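Local coordinates for putative lipoprotein (Parabacteroides distasonis ATCC 8503, PDB 3JX8) that is of unconfirmed function but, as a putative lipoprotein with auto-transporter adhesin head domains, may bind lipid or take part in cell adhesion, at residues D219-G224 with S237-G242; S225-Y230 with S243-K248. All blocks are in the same frame, centred on the assembly; numbering follows the deposited sequence.

Interaction 1. Residues D219-G224 with S237-G242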
loop_
_atom_site.group_PDB
_atom_site.type_symbol
_atom_site.label_atom_id
_atom_site.label_comp_id
_atom_site.label_asym_id
_atom_site.label_seq_id
_atom_site.Cartn_x
_atom_site.Cartn_y
_atom_site.Cartn_z
ATOM N N ASP A 219 6.255 -2.677 19.465
ATOM C CA ASP A 219 7.109 -3.228 18.440
ATOM C C ASP A 219 7.050 -2.223 17.286
ATOM O O ASP A 219 6.000 -2.046 16.646
ATOM C CB ASP A 219 6.545 -4.614 18.126
ATOM C CG ASP A 219 7.296 -5.343 17.074
ATOM O OD1 ASP A 219 8.375 -4.880 16.638
ATOM O OD2 ASP A 219 6.783 -6.427 16.675
ATOM N N ALA A 220 8.157 -1.525 17.064
ATOM C CA ALA A 220 8.219 -0.344 16.210
ATOM C C ALA A 220 9.128 -0.629 15.006
ATOM O O ALA A 220 10.337 -0.860 15.173
ATOM C CB ALA A 220 8.716 0.858 17.003
ATOM N N ASN A 221 8.546 -0.664 13.807
ATOM C CA ASN A 221 9.258 -1.058 12.589
ATOM C C ASN A 221 9.060 -0.046 11.493
ATOM O O ASN A 221 7.908 0.333 11.179
ATOM C CB ASN A 221 8.765 -2.424 12.088
ATOM C CG ASN A 221 8.876 -3.498 13.164
ATOM O OD1 ASN A 221 9.979 -3.886 13.535
ATOM N ND2 ASN A 221 7.757 -3.902 13.734
ATOM N N ILE A 222 10.164 0.387 10.897
ATOM C CA ILE A 222 10.149 1.340 9.797
ATOM C C ILE A 222 11.116 0.877 8.724
ATOM O O ILE A 222 12.303 0.547 8.998
ATOM C CB ILE A 222 10.592 2.756 10.233
ATOM C CG1 ILE A 222 9.767 3.239 11.439
ATOM C CG2 ILE A 222 10.570 3.722 9.023
ATOM C CD1 ILE A 222 10.257 4.550 12.080
ATOM N N VAL A 223 10.590 0.848 7.504
ATOM C CA VAL A 223 11.373 0.662 6.309
ATOM C C VAL A 223 11.101 1.877 5.435
ATOM O O VAL A 223 10.078 1.941 4.739
ATOM C CB VAL A 223 11.008 -0.671 5.602
ATOM C CG1 VAL A 223 11.781 -0.809 4.256
ATOM C CG2 VAL A 223 11.291 -1.857 6.550
ATOM N N GLY A 224 12.004 2.843 5.472
ATOM C CA GLY A 224 11.845 4.104 4.732
ATOM C C GLY A 224 12.175 5.336 5.564
ATOM O O GLY A 224 12.940 5.264 6.483
ATOM N N SER A 237 10.666 -2.543 21.110
ATOM C CA SER A 237 11.598 -3.198 20.173
ATOM C C SER A 237 11.641 -2.328 18.954
ATOM O O SER A 237 10.591 -2.036 18.360
ATOM C CB SER A 237 11.115 -4.588 19.801
ATOM O OG SER A 237 11.038 -5.306 21.031
ATOM N N LYS A 238 12.846 -1.892 18.596
ATOM C CA LYS A 238 13.044 -0.892 17.541
ATOM C C LYS A 238 13.616 -1.565 16.309
ATOM O O LYS A 238 14.502 -2.409 16.419
ATOM C CB LYS A 238 14.033 0.153 17.988
ATOM C CG LYS A 238 13.614 0.935 19.178
ATOM C CD LYS A 238 14.781 1.788 19.661
ATOM C CE LYS A 238 14.489 2.521 20.949
ATOM N NZ LYS A 238 15.703 3.216 21.415
ATOM N N SER A 239 13.132 -1.188 15.132
ATOM C CA SER A 239 13.736 -1.650 13.899
ATOM C C SER A 239 13.560 -0.607 12.811
ATOM O O SER A 239 12.431 -0.292 12.434
ATOM C CB SER A 239 13.083 -2.943 13.512
ATOM O OG SER A 239 13.590 -3.334 12.266
ATOM N N ILE A 240 14.663 -0.036 12.343
ATOM C CA ILE A 240 14.639 0.981 11.304
ATOM C C ILE A 240 15.631 0.653 10.174
ATOM O O ILE A 240 16.826 0.517 10.406
ATOM C CB ILE A 240 15.015 2.367 11.834
ATOM C CG1 ILE A 240 14.148 2.760 13.002
ATOM C CG2 ILE A 240 14.922 3.390 10.710
ATOM C CD1 ILE A 240 14.609 4.043 13.689
HETATM N N MSE A 241 15.122 0.538 8.952
HETATM C CA MSE A 241 15.950 0.433 7.756
HETATM C C MSE A 241 15.604 1.630 6.924
HETATM O O MSE A 241 14.513 1.707 6.327
HETATM C CB MSE A 241 15.655 -0.861 6.985
HETATM C CG MSE A 241 16.679 -1.126 5.933
HETATM SE SE MSE A 241 16.044 -2.494 4.679
HETATM C CE MSE A 241 16.285 -4.030 5.913
ATOM N N GLY A 242 16.487 2.598 6.912
ATOM C CA GLY A 242 16.239 3.844 6.184
ATOM C C GLY A 242 16.541 5.055 7.036
ATOM O O GLY A 242 17.130 4.936 8.088
HETATM O O HOH W 1 12.727 -1.999 9.841
#
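Asp-219 lies beside Ser-237 in two parallel strands whose axes run 4.7 Å apart. The side chains of both leave the strands on the same face. Asp-219 OD1 accepts a hydrogen bond from Asn-221 ND2 of its own strand, 3.1 Å away. The amide approaches from above the carboxylate plane. ND2 also has a weak hydrogen bond to Asn-203 of the adjoining strand 200-205.

Ala-220 sits on the opposite face and uses both backbone polar atoms. Its N donates to Ser-237 O at 2.8 Å, and its O accepts from Ser-239 N. The second bond is the more bent, with an angle of 134° at the hydrogen. Asn-221 returns to the face of Asp-219. Chi1 of -55° sets its CG beside the backbone N. Its OD1 lies 3.2 Å from Ser-239 CB, a close contact and not a hydrogen bond.

Ile-222 repeats the two-bond pattern, with N to Ser-239 O and O from Met-241 N. A water also donates to Ile-222 O at 2.7 Å and bonds to Ser-239 OG. It therefore bridges the strands on the face of Asn-221. On the other face Ile-222 CD1 lies 4.4 Å from Ile-240 CG1; the two isoleucines share one rotamer.

Val-223 touches Met-241, a selenomethionine, through CG2 and CB at 4.5 Å. Gly-224 N closes the ladder on Met-241 O. Gly-224 and Gly-242 have positive phi, and a side-chain carbon there would collide with the carbonyl oxygen before it.

The chemistry divides by face. Ala-220 and the isoleucines give an apolar inner side, packed on Ile-246. Lys-238 shares this face and sends NZ to Asn-79 of the second subunit. The other face is polar from Asp-219 to Ser-239, then apolar at Val-223 and Met-241, where the second subunit packs.

Interaction 2. Residues S225-Y230 with S243-K248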
loop_
_atom_site.group_PDB
_atom_site.type_symbol
_atom_site.label_atom_id
_atom_site.label_comp_id
_atom_site.label_asym_id
_atom_site.label_seq_id
_atom_site.Cartn_x
_atom_site.Cartn_y
_atom_site.Cartn_z
ATOM N N SER A 225 11.592 6.475 5.223
ATOM C CA SER A 225 11.875 7.767 5.878
ATOM C C SER A 225 10.816 8.143 6.902
ATOM O O SER A 225 10.895 9.195 7.523
ATOM C CB SER A 225 11.903 8.867 4.822
ATOM O OG SER A 225 10.633 8.938 4.147
ATOM N N GLY A 226 9.815 7.278 7.068
ATOM C CA GLY A 226 8.751 7.512 8.016
ATOM C C GLY A 226 9.126 7.593 9.473
ATOM O O GLY A 226 10.296 7.419 9.857
ATOM N N GLU A 227 8.114 7.868 10.293
ATOM C CA GLU A 227 8.330 8.143 11.718
ATOM C C GLU A 227 7.273 7.576 12.620
ATOM O O GLU A 227 6.067 7.629 12.283
ATOM C CB GLU A 227 8.358 9.650 11.966
ATOM C CG GLU A 227 9.478 10.358 11.218
ATOM C CD GLU A 227 9.513 11.874 11.484
ATOM O OE1 GLU A 227 8.689 12.381 12.229
ATOM O OE2 GLU A 227 10.348 12.578 10.921
ATOM N N ILE A 228 7.733 7.034 13.751
ATOM C CA ILE A 228 6.867 6.550 14.816
ATOM C C ILE A 228 7.117 7.448 16.044
ATOM O O ILE A 228 8.261 7.631 16.494
ATOM C CB ILE A 228 7.101 5.074 15.151
ATOM C CG1 ILE A 228 6.812 4.247 13.893
ATOM C CG2 ILE A 228 6.226 4.648 16.408
ATOM C CD1 ILE A 228 7.162 2.733 13.972
ATOM N N HIS A 229 6.043 8.039 16.538
ATOM C CA HIS A 229 6.072 8.840 17.745
ATOM C C HIS A 229 5.283 8.053 18.763
ATOM O O HIS A 229 4.135 7.653 18.494
ATOM C CB HIS A 229 5.373 10.184 17.535
ATOM C CG HIS A 229 5.643 10.799 16.208
ATOM N ND1 HIS A 229 6.863 11.346 15.880
ATOM C CD2 HIS A 229 4.858 10.934 15.112
ATOM C CE1 HIS A 229 6.816 11.802 14.642
ATOM N NE2 HIS A 229 5.609 11.568 14.151
ATOM N N TYR A 230 5.857 7.822 19.929
ATOM C CA TYR A 230 5.150 7.061 20.932
ATOM C C TYR A 230 5.155 7.692 22.307
ATOM O O TYR A 230 6.079 8.432 22.684
ATOM C CB TYR A 230 5.678 5.629 21.007
ATOM C CG TYR A 230 6.999 5.415 21.745
ATOM C CD1 TYR A 230 8.224 5.676 21.113
ATOM C CD2 TYR A 230 7.032 4.928 23.053
ATOM C CE1 TYR A 230 9.426 5.458 21.764
ATOM C CE2 TYR A 230 8.235 4.700 23.706
ATOM C CZ TYR A 230 9.418 4.959 23.055
ATOM O OH TYR A 230 10.608 4.752 23.661
ATOM N N SER A 243 16.127 6.227 6.567
ATOM C CA SER A 243 16.364 7.512 7.258
ATOM C C SER A 243 15.275 7.872 8.271
ATOM O O SER A 243 15.323 8.952 8.873
ATOM C CB SER A 243 16.422 8.640 6.227
ATOM O OG SER A 243 15.145 8.758 5.581
ATOM N N GLY A 244 14.289 6.991 8.467
ATOM C CA GLY A 244 13.214 7.244 9.413
ATOM C C GLY A 244 13.660 7.302 10.859
ATOM O O GLY A 244 14.852 7.170 11.180
ATOM N N SER A 245 12.699 7.509 11.752
ATOM C CA SER A 245 13.025 7.683 13.145
ATOM C C SER A 245 11.884 7.389 14.088
ATOM O O SER A 245 10.719 7.422 13.714
ATOM C CB SER A 245 13.547 9.105 13.386
ATOM O OG SER A 245 12.494 10.004 13.256
ATOM N N ILE A 246 12.267 7.065 15.305
ATOM C CA ILE A 246 11.378 6.753 16.404
ATOM C C ILE A 246 11.630 7.790 17.468
ATOM O O ILE A 246 12.792 8.067 17.765
ATOM C CB ILE A 246 11.701 5.358 16.997
ATOM C CG1 ILE A 246 11.332 4.266 15.992
ATOM C CG2 ILE A 246 10.944 5.106 18.313
ATOM C CD1 ILE A 246 11.869 2.898 16.346
ATOM N N ASN A 247 10.567 8.362 18.042
ATOM C CA ASN A 247 10.722 9.290 19.159
ATOM C C ASN A 247 9.634 9.174 20.233
ATOM O O ASN A 247 8.456 8.924 19.940
ATOM C CB ASN A 247 10.886 10.739 18.676
ATOM C CG ASN A 247 9.594 11.359 18.225
ATOM O OD1 ASN A 247 9.052 10.967 17.201
ATOM N ND2 ASN A 247 9.101 12.362 18.977
ATOM N N LYS A 248 10.068 9.311 21.482
ATOM C CA LYS A 248 9.193 9.209 22.629
ATOM C C LYS A 248 8.731 10.593 23.037
ATOM O O LYS A 248 9.543 11.481 23.125
ATOM C CB LYS A 248 9.909 8.540 23.806
ATOM C CG LYS A 248 8.954 8.135 24.941
ATOM C CD LYS A 248 9.624 7.245 25.953
ATOM C CE LYS A 248 8.712 6.986 27.138
ATOM N NZ LYS A 248 9.282 5.955 28.074
#
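His-229 and Asn-247 make the side-chain hydrogen bond of this strand pair. His-229 ND1 donates to Asn-247 OD1 at 2.6 Å, on a lone pair in the carbonyl plane and close to the plane of the ring. The ring and amide planes stand 76° apart. The far ring nitrogen, NE2, has a weak hydrogen bond to Glu-209. Bonds at both ring nitrogens probably limit rotation of the imidazole.

The backbone ladder is parallel. Ser-245 N bonds to Gly-226 O, Ile-228 N to Ser-245 O, Asn-247 N to Ile-228 O, and Tyr-230 N to Asn-247 O at 2.8 Å.

Apolar packing centres on Tyr-230. Lys-248 CG lies over one ring face, 4.0 Å from the centroid, in a CH-pi contact, and CD approaches OH at 3.5 Å. The lysine chain is extended, and its NZ forms a salt bridge with Asp-233. Ile-246 CG2 meets Tyr-230 CE1 at 3.8 Å. Ile-228 CB faces Ile-246 CG1.

At the loop end Ser-243 OG touches Ser-225 CB at 3.3 Å. The side chain of Ser-225 is also near a bound sulfate, probably from the crystallisation liquor.

Parallel strands stacked in register, with Ile-228 over Ile-246 facing inward, are characteristic of a right-handed parallel beta-helix, consistent with the pectate-lyase-like clan.

Overall arrangement
Interactions 1 and 2 have centres 8 Å apart and join the same two successive coils. Their segments alternate along the chain: 219-224, 225-230, 237-242, 243-248. Each coil therefore supplies one strand to each contact, on two different sheets of the solenoid. In interaction 1, strand 235-241 is the outermost of its sheet within the chain. The glycine-serine turns link the two sheets, and Gly-224 O probably hydrogen-bonds to Gly-244 N there. Between the sheets, Ile-222 CG1 packs on Ile-228 CD1 at 3.7 Å. Both contacts also touch the second subunit. Both lie near the C-terminal end of the beta-helix, where it meets that subunit.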